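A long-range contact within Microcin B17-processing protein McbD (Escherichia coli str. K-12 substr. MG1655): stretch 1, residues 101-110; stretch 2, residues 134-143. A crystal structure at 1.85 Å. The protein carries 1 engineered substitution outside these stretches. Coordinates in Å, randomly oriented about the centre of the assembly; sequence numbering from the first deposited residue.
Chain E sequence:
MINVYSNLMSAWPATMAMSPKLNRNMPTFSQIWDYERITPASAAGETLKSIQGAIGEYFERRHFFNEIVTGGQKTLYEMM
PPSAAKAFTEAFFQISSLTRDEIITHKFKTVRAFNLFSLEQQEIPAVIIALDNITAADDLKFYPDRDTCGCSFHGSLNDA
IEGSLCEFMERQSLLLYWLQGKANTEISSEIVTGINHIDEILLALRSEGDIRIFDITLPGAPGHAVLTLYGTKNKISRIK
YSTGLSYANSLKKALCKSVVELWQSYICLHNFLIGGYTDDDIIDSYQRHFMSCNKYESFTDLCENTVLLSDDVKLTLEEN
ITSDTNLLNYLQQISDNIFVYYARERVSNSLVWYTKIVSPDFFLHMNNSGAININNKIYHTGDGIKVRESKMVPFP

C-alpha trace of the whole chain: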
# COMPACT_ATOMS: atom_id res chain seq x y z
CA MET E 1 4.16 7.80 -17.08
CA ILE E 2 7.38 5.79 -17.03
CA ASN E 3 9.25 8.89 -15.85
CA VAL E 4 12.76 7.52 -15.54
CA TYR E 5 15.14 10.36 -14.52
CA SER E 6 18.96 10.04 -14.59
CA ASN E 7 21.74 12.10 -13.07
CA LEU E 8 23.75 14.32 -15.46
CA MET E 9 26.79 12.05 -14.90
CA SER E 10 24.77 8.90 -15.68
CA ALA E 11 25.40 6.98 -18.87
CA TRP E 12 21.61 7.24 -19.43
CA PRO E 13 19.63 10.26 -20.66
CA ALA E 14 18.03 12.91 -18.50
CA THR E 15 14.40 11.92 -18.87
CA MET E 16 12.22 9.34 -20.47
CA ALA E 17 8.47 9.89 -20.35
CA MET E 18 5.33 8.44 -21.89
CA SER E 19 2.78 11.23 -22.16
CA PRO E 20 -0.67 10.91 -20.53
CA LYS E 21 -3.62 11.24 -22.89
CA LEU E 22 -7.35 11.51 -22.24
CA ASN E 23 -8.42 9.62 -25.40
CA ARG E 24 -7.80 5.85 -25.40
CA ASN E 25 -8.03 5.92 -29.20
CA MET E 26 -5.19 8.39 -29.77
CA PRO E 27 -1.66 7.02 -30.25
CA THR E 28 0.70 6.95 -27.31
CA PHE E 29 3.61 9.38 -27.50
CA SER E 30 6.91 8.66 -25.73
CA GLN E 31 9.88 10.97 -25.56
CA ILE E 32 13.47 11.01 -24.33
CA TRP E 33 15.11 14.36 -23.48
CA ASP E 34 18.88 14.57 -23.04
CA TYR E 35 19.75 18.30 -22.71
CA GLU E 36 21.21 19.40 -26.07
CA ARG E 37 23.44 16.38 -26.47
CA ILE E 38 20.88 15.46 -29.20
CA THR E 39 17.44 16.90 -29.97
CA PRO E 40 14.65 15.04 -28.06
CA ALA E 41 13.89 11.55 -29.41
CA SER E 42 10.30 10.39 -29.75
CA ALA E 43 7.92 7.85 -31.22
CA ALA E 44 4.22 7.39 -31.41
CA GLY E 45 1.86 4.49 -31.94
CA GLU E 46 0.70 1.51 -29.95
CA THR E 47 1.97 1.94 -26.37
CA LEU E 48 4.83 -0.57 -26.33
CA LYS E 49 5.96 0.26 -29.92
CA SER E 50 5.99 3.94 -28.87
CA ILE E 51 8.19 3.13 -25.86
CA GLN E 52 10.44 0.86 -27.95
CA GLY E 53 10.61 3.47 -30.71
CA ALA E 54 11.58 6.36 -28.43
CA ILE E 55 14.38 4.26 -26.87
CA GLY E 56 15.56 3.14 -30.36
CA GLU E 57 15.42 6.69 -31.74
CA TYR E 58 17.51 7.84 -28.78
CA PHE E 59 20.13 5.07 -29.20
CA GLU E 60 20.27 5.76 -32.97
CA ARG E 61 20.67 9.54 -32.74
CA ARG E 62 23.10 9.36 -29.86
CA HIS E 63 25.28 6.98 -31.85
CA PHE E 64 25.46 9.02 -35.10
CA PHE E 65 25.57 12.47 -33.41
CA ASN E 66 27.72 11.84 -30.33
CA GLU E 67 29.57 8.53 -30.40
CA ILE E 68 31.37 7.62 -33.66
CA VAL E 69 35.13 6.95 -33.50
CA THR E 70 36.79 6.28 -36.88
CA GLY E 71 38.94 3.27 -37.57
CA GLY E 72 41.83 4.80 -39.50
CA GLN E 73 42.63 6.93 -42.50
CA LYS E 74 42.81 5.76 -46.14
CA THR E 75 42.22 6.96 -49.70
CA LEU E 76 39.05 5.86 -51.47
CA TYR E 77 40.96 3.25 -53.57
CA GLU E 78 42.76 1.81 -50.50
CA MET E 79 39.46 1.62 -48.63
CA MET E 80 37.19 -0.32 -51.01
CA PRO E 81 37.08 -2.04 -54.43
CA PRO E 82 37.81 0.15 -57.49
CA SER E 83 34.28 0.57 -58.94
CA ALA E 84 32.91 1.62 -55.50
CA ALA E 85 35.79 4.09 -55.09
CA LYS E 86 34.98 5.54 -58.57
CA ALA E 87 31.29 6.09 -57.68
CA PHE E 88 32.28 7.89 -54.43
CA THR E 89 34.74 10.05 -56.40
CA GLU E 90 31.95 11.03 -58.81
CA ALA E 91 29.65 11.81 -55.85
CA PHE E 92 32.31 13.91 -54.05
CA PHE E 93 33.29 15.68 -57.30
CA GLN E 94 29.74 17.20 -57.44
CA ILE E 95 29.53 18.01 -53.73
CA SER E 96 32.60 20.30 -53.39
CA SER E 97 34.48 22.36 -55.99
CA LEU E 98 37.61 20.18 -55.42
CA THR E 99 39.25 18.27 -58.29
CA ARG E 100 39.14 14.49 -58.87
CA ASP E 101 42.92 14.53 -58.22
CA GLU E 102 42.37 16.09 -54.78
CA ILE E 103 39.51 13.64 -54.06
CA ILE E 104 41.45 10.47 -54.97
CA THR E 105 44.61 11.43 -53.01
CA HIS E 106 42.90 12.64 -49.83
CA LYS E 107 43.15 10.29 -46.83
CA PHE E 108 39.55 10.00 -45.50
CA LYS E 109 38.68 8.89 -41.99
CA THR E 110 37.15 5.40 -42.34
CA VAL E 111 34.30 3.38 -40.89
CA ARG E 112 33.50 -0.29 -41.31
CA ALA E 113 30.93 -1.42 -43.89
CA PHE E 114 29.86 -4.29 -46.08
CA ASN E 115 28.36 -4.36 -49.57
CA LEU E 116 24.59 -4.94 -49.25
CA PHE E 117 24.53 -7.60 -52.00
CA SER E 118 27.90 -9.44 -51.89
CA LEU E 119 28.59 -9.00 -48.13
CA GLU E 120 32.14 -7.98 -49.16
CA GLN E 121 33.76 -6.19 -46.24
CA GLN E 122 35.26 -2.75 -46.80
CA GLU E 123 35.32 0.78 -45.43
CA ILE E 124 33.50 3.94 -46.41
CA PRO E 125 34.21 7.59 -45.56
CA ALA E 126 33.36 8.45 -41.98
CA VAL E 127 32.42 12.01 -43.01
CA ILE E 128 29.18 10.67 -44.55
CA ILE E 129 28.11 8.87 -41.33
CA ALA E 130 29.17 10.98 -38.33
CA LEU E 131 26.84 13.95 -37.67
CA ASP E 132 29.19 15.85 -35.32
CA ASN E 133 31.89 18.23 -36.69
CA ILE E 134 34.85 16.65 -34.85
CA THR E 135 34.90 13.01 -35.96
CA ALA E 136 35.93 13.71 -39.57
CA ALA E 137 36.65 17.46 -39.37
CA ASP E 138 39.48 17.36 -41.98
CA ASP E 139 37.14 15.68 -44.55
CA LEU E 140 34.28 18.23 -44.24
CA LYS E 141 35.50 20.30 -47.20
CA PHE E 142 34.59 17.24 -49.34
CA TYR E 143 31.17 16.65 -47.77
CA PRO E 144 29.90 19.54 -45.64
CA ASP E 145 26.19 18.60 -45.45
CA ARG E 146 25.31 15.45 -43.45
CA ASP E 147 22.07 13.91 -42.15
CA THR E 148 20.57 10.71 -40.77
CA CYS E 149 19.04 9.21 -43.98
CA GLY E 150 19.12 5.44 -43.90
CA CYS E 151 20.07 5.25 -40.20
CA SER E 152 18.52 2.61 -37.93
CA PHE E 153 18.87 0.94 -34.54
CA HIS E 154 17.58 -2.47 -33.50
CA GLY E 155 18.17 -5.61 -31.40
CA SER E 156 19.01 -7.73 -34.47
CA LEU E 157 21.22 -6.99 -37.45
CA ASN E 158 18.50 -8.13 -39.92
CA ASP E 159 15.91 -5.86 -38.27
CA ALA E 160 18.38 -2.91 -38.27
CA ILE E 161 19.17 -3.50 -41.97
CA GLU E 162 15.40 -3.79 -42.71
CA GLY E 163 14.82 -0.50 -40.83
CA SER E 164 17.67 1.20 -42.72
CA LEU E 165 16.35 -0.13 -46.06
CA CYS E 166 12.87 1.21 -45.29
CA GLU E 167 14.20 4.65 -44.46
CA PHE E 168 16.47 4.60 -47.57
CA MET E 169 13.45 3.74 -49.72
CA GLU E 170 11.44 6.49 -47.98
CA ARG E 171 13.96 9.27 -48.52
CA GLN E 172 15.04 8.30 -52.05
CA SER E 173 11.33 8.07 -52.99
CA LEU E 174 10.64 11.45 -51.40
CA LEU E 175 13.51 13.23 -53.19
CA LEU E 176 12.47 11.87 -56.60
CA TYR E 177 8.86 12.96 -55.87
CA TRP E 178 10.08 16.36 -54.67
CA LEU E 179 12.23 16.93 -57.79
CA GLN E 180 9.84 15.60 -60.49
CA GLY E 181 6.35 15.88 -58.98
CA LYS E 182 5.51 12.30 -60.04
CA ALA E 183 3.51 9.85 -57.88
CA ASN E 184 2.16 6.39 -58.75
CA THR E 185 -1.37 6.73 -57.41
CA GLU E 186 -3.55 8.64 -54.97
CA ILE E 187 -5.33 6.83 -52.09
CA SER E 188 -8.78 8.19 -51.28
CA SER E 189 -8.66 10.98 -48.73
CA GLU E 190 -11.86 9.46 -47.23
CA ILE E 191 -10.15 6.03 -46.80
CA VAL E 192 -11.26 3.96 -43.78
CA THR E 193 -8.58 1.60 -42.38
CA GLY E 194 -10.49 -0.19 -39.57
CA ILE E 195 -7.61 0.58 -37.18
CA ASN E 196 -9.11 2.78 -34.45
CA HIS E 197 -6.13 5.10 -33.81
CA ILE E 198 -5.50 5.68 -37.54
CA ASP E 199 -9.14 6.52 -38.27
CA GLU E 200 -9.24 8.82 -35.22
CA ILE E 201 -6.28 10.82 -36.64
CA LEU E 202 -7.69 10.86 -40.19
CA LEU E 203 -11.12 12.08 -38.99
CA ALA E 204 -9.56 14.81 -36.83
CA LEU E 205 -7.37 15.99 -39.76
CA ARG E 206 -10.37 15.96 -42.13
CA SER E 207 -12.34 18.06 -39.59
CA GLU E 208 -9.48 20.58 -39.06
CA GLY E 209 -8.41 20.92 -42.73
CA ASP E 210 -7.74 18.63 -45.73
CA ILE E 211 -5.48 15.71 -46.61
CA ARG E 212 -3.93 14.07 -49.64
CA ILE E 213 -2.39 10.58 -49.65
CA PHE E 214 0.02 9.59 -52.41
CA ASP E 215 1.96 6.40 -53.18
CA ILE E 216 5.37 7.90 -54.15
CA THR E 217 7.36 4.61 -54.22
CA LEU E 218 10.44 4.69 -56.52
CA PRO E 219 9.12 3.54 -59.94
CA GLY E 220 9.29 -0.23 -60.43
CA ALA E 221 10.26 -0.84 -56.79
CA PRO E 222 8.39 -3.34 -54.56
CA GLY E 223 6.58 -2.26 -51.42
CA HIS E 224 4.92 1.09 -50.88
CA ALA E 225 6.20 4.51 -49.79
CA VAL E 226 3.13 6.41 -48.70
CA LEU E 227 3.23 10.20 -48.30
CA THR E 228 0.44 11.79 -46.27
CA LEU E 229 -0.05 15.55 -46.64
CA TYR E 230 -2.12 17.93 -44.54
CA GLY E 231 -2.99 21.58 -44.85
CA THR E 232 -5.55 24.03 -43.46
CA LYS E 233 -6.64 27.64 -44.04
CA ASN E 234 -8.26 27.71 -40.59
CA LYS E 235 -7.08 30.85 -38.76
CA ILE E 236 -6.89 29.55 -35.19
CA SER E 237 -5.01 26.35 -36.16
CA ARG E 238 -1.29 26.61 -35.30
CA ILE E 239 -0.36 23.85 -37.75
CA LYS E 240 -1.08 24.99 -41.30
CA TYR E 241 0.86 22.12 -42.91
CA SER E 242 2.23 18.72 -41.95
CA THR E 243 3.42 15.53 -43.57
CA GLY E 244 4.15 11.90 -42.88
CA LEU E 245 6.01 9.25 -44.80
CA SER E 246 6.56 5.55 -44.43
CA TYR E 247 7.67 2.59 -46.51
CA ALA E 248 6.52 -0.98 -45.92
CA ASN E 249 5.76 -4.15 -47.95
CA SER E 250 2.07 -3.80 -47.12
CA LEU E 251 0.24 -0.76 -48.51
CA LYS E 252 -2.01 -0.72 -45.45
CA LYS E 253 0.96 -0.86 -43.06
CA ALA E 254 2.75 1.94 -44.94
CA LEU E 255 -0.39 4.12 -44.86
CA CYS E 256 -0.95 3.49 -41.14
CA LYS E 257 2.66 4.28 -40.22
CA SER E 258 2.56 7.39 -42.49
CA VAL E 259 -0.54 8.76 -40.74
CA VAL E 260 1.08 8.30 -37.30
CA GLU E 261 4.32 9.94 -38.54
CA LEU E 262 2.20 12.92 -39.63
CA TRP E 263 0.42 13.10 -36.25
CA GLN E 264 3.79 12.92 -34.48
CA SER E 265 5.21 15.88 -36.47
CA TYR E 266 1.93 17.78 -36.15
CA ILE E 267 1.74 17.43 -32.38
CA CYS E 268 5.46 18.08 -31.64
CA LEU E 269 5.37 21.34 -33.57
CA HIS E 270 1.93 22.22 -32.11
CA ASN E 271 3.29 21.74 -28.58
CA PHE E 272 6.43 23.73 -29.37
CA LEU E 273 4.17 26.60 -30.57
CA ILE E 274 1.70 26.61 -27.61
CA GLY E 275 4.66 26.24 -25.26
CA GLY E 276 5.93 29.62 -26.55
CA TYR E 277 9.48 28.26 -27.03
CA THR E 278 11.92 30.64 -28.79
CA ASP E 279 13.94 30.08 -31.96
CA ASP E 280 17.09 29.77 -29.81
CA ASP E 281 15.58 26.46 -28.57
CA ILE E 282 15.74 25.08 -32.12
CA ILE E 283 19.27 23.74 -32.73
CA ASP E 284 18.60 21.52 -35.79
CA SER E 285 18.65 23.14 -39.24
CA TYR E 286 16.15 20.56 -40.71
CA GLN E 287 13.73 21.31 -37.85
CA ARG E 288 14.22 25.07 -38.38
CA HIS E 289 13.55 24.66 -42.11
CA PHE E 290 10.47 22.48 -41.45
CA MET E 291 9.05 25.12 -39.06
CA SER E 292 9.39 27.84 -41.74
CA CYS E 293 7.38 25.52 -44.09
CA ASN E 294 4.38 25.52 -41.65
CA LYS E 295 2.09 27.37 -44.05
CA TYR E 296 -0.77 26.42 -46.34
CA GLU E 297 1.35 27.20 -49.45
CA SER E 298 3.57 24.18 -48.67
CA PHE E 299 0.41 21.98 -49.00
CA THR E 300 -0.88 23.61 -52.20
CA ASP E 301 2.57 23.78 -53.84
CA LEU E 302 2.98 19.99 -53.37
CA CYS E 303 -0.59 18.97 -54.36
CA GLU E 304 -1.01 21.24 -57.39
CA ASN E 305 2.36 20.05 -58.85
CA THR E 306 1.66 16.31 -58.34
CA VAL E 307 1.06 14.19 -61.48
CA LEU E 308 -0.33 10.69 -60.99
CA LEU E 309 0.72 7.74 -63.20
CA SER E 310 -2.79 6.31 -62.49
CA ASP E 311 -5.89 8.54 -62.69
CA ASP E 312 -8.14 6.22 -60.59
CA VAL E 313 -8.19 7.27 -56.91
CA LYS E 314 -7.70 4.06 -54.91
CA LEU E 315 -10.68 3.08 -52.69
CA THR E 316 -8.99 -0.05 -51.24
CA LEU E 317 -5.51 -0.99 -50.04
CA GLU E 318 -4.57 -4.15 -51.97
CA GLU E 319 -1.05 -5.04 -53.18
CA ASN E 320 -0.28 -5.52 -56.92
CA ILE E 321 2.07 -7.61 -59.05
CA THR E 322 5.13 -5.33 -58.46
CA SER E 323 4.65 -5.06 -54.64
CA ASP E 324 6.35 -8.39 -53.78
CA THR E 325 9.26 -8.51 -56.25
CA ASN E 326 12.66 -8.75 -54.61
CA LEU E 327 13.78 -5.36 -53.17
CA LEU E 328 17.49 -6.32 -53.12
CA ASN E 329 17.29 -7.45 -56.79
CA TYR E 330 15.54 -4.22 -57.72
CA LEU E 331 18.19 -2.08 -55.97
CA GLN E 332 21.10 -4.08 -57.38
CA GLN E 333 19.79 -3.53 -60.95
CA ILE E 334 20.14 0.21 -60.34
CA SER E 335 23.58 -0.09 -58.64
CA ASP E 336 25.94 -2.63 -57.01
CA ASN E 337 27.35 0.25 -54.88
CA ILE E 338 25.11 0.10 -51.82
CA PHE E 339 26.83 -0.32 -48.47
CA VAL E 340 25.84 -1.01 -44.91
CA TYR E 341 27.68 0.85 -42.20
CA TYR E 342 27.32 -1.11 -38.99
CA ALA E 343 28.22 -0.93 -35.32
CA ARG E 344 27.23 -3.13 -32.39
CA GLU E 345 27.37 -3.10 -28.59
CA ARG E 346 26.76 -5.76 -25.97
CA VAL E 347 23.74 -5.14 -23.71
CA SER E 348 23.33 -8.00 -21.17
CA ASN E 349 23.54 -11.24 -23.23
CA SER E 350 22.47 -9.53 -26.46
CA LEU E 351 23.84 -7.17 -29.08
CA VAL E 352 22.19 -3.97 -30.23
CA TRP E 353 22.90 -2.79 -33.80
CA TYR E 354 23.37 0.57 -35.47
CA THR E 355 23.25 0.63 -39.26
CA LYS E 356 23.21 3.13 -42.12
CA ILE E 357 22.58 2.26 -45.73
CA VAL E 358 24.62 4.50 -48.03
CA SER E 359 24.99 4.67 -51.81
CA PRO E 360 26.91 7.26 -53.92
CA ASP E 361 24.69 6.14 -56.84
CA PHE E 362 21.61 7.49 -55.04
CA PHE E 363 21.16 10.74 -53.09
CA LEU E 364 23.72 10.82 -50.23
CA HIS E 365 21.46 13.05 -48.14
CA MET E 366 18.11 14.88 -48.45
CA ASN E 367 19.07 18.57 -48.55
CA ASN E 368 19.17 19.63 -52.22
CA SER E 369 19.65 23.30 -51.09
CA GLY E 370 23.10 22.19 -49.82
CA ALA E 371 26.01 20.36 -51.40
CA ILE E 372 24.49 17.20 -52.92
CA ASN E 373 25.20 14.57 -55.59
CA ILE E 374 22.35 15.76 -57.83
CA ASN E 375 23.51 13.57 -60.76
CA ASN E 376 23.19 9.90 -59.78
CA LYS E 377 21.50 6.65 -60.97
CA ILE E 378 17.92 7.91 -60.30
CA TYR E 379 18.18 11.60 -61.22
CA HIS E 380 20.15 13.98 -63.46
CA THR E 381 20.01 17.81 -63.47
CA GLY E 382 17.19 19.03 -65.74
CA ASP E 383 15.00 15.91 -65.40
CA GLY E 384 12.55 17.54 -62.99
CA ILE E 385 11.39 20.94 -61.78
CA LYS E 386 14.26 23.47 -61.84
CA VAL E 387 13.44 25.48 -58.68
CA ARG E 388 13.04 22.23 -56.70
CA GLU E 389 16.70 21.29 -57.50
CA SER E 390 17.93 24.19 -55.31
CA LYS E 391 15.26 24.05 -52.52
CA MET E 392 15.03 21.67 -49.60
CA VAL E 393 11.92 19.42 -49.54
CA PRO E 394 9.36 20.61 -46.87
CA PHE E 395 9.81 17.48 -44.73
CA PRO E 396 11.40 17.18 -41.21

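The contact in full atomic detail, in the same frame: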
# COMPACT_ATOMS: atom_id res chain seq x y z
N ASP E 101 41.56 14.79 -58.72
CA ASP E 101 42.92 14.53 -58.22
C ASP E 101 42.97 14.73 -56.70
O ASP E 101 43.51 13.88 -55.98
CB ASP E 101 43.97 15.43 -58.90
CG ASP E 101 45.29 14.71 -59.22
OD1 ASP E 101 45.64 13.73 -58.52
OD2 ASP E 101 45.98 15.14 -60.17
N GLU E 102 42.39 15.84 -56.22
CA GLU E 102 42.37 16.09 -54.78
C GLU E 102 41.52 15.04 -54.06
O GLU E 102 41.92 14.59 -53.00
CB GLU E 102 41.90 17.51 -54.41
CG GLU E 102 42.00 17.77 -52.90
CD GLU E 102 41.92 19.24 -52.47
OE1 GLU E 102 42.12 20.14 -53.31
OE2 GLU E 102 41.66 19.48 -51.26
N ILE E 103 40.39 14.65 -54.65
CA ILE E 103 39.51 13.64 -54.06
C ILE E 103 40.19 12.27 -53.97
O ILE E 103 40.09 11.62 -52.92
CB ILE E 103 38.16 13.51 -54.81
CG1 ILE E 103 37.34 14.79 -54.63
CG2 ILE E 103 37.37 12.30 -54.31
CD1 ILE E 103 36.25 14.97 -55.65
N ILE E 104 40.87 11.82 -55.03
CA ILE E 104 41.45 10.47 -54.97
C ILE E 104 42.73 10.36 -54.14
O ILE E 104 43.08 9.25 -53.75
CB ILE E 104 41.58 9.76 -56.34
CG1 ILE E 104 42.67 10.37 -57.23
CG2 ILE E 104 40.22 9.70 -57.04
CD1 ILE E 104 42.90 9.58 -58.51
N THR E 105 43.40 11.48 -53.83
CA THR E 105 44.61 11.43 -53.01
C THR E 105 44.36 11.76 -51.54
O THR E 105 45.24 11.53 -50.71
CB THR E 105 45.74 12.34 -53.54
OG1 THR E 105 45.33 13.71 -53.49
CG2 THR E 105 46.11 11.97 -54.98
N HIS E 106 43.19 12.29 -51.21
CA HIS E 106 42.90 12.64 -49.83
C HIS E 106 42.71 11.36 -48.98
O HIS E 106 42.06 10.40 -49.41
CB HIS E 106 41.65 13.53 -49.74
CG HIS E 106 41.36 14.01 -48.35
ND1 HIS E 106 42.14 14.95 -47.71
CD2 HIS E 106 40.39 13.66 -47.47
CE1 HIS E 106 41.66 15.17 -46.50
NE2 HIS E 106 40.59 14.40 -46.33
N LYS E 107 43.29 11.38 -47.78
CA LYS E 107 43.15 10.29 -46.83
C LYS E 107 41.92 10.55 -45.94
O LYS E 107 41.98 11.34 -45.01
CB LYS E 107 44.42 10.14 -45.98
CG LYS E 107 45.64 9.67 -46.76
CD LYS E 107 46.77 9.18 -45.85
CE LYS E 107 47.75 8.26 -46.58
NZ LYS E 107 47.12 7.00 -47.09
N PHE E 108 40.80 9.89 -46.28
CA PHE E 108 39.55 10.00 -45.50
C PHE E 108 39.57 9.15 -44.24
O PHE E 108 40.06 8.02 -44.22
CB PHE E 108 38.35 9.55 -46.34
CG PHE E 108 37.99 10.49 -47.44
CD1 PHE E 108 38.55 10.35 -48.70
CD2 PHE E 108 37.11 11.54 -47.20
CE1 PHE E 108 38.20 11.22 -49.72
CE2 PHE E 108 36.77 12.42 -48.22
CZ PHE E 108 37.32 12.26 -49.48
N LYS E 109 38.97 9.69 -43.18
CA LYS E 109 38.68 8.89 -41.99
C LYS E 109 37.70 7.78 -42.44
O LYS E 109 36.84 8.02 -43.28
CB LYS E 109 38.09 9.75 -40.89
CG LYS E 109 38.97 10.89 -40.38
CD LYS E 109 40.20 10.35 -39.66
CE LYS E 109 40.99 11.46 -38.98
NZ LYS E 109 40.44 11.81 -37.64
N THR E 110 37.89 6.58 -41.92
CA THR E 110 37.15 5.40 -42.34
C THR E 110 36.20 4.87 -41.26
O THR E 110 36.42 5.05 -40.06
CB THR E 110 38.11 4.26 -42.67
OG1 THR E 110 38.97 4.03 -41.55
CG2 THR E 110 38.95 4.59 -43.89
N ILE E 134 33.54 17.01 -35.36
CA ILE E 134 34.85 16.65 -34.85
C ILE E 134 35.38 15.35 -35.45
O ILE E 134 36.56 15.25 -35.78
CB ILE E 134 34.80 16.56 -33.30
CG1 ILE E 134 34.51 17.97 -32.74
CG2 ILE E 134 36.12 16.02 -32.74
CD1 ILE E 134 34.01 18.03 -31.32
N THR E 135 34.51 14.36 -35.57
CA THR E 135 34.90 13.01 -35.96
C THR E 135 35.72 12.99 -37.25
O THR E 135 36.80 12.40 -37.27
CB THR E 135 33.65 12.12 -36.09
OG1 THR E 135 32.98 12.12 -34.82
CG2 THR E 135 34.02 10.72 -36.45
N ALA E 136 35.24 13.67 -38.29
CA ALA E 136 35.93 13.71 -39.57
C ALA E 136 36.08 15.15 -40.05
O ALA E 136 35.91 15.44 -41.24
CB ALA E 136 35.15 12.86 -40.59
N ALA E 137 36.44 16.03 -39.12
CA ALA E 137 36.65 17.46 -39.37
C ALA E 137 37.45 17.79 -40.64
O ALA E 137 37.06 18.66 -41.40
CB ALA E 137 37.34 18.11 -38.18
N ASP E 138 38.57 17.08 -40.86
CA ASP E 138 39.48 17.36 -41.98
C ASP E 138 38.93 16.91 -43.36
O ASP E 138 39.49 17.27 -44.40
CB ASP E 138 40.86 16.71 -41.74
CG ASP E 138 41.56 17.29 -40.52
OD1 ASP E 138 41.85 18.50 -40.51
OD2 ASP E 138 41.79 16.54 -39.55
N ASP E 139 37.83 16.14 -43.34
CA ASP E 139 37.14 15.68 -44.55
C ASP E 139 35.90 16.52 -44.88
O ASP E 139 35.26 16.29 -45.91
CB ASP E 139 36.71 14.22 -44.37
CG ASP E 139 37.87 13.29 -43.99
OD1 ASP E 139 39.05 13.67 -44.19
OD2 ASP E 139 37.59 12.18 -43.48
N LEU E 140 35.55 17.50 -44.04
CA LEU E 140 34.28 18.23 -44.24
C LEU E 140 34.25 19.10 -45.50
O LEU E 140 33.17 19.32 -46.07
CB LEU E 140 33.92 19.06 -42.99
CG LEU E 140 33.39 18.27 -41.79
CD1 LEU E 140 33.32 19.20 -40.58
CD2 LEU E 140 32.03 17.61 -42.04
N LYS E 141 35.41 19.57 -45.94
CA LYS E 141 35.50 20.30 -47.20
C LYS E 141 34.95 19.48 -48.38
O LYS E 141 34.41 20.05 -49.32
CB LYS E 141 36.94 20.83 -47.45
CG LYS E 141 38.04 19.76 -47.53
CD LYS E 141 39.45 20.34 -47.72
N PHE E 142 35.08 18.15 -48.30
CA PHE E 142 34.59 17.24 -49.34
C PHE E 142 33.10 16.94 -49.25
O PHE E 142 32.49 16.54 -50.23
CB PHE E 142 35.36 15.90 -49.28
CG PHE E 142 36.82 16.04 -49.61
CD1 PHE E 142 37.26 15.97 -50.93
CD2 PHE E 142 37.76 16.26 -48.61
CE1 PHE E 142 38.61 16.12 -51.25
CE2 PHE E 142 39.11 16.41 -48.92
CZ PHE E 142 39.54 16.34 -50.23
N TYR E 143 32.52 17.12 -48.06
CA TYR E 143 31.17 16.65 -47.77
C TYR E 143 30.64 17.41 -46.56
O TYR E 143 30.62 16.88 -45.45
CB TYR E 143 31.18 15.13 -47.53
CG TYR E 143 29.80 14.51 -47.47
CD1 TYR E 143 29.11 14.20 -48.63
CD2 TYR E 143 29.18 14.24 -46.25
CE1 TYR E 143 27.84 13.62 -48.58
CE2 TYR E 143 27.92 13.69 -46.19
CZ TYR E 143 27.25 13.37 -47.35
OH TYR E 143 26.00 12.82 -47.25
O HOH W 1 35.63 10.51 -44.09

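What holds the polar centre of this contact together? The carboxylate of Asp139 does, because each of its oxygens accepts a different hydrogen from the first stretch. OD1 of Asp139 takes the hydrogen of His106 NE2 at 2.7 Å, and OD2 of Asp139 takes that of the backbone Lys109 N at 2.9 Å. Both bonds are close to straight, with N-H...O angles of 159° and 157°. Asp139 is buried, and its CA-to-CB bond runs sideways to the first stretch, yet chi1 in the m well and chi2 of -18° bring the carboxylate in between the histidine and the strand residue. The buried carboxylate thus receives donors from a side chain and a main chain at once, and OD2 takes a third from water.

Does water add to this arrangement? One water donates to both Asp139 OD2, at 2.6 Å, and Lys109 O, at 2.9 Å. OD2 therefore accepts two hydrogens, one from the backbone nitrogen of Lys109 and one from the water, while the same water satisfies the carbonyl of that lysine. Both the N-H and the C=O of Lys109 are thus tied to Asp139, the first directly and the second through the water. The ammonium end of Lys109 makes no such bond here: its NZ stays 3.7 Å from Thr135 O, while Lys109 CG lies 4.2 Å from Ala136 CA.

How does each backbone present these groups? Thr105 closes the helical part of the first stretch, its N donating to Asp101 O at 3.2 Å and its OG1 donating to the same oxygen at 3.1 Å. His106 N still reaches Glu102 O at 3.2 Å, a weak bond, but His106 is the first residue to leave helical phi/psi, and its CA-to-CB bond points toward the second stretch. There, Asp139 N donates to Ala136 O at 2.9 Å and Asp139 O accepts from Phe142 N at 3.0 Å. The main-chain polar atoms of Asp139 are consequently satisfied within its own turn, while its side chain serves the partner stretch.

What surrounds the polar centre? Phe142, which loses more surface to the other stretch than any other residue here, supplies much of the apolar packing. The edge of the Phe108 ring meets the face of the Phe142 ring, with centroids 5.0 Å apart and planes at 63°; Phe108 CZ lies 3.8 Å from Phe142 CG. Near the plane of the Phe142 ring, at its edge, Ile103 CG1 comes within 3.8 Å of Phe142 CE1 and Glu102 CG within 3.9 Å of Phe142 CZ. The imidazole of His106 joins both parts of the contact: Phe142 CE2 sits over one of its faces, 3.3 Å from His106 CG, while Asp139 OD1 lies at its edge, near the ring plane, where the NE2 hydrogen can reach it.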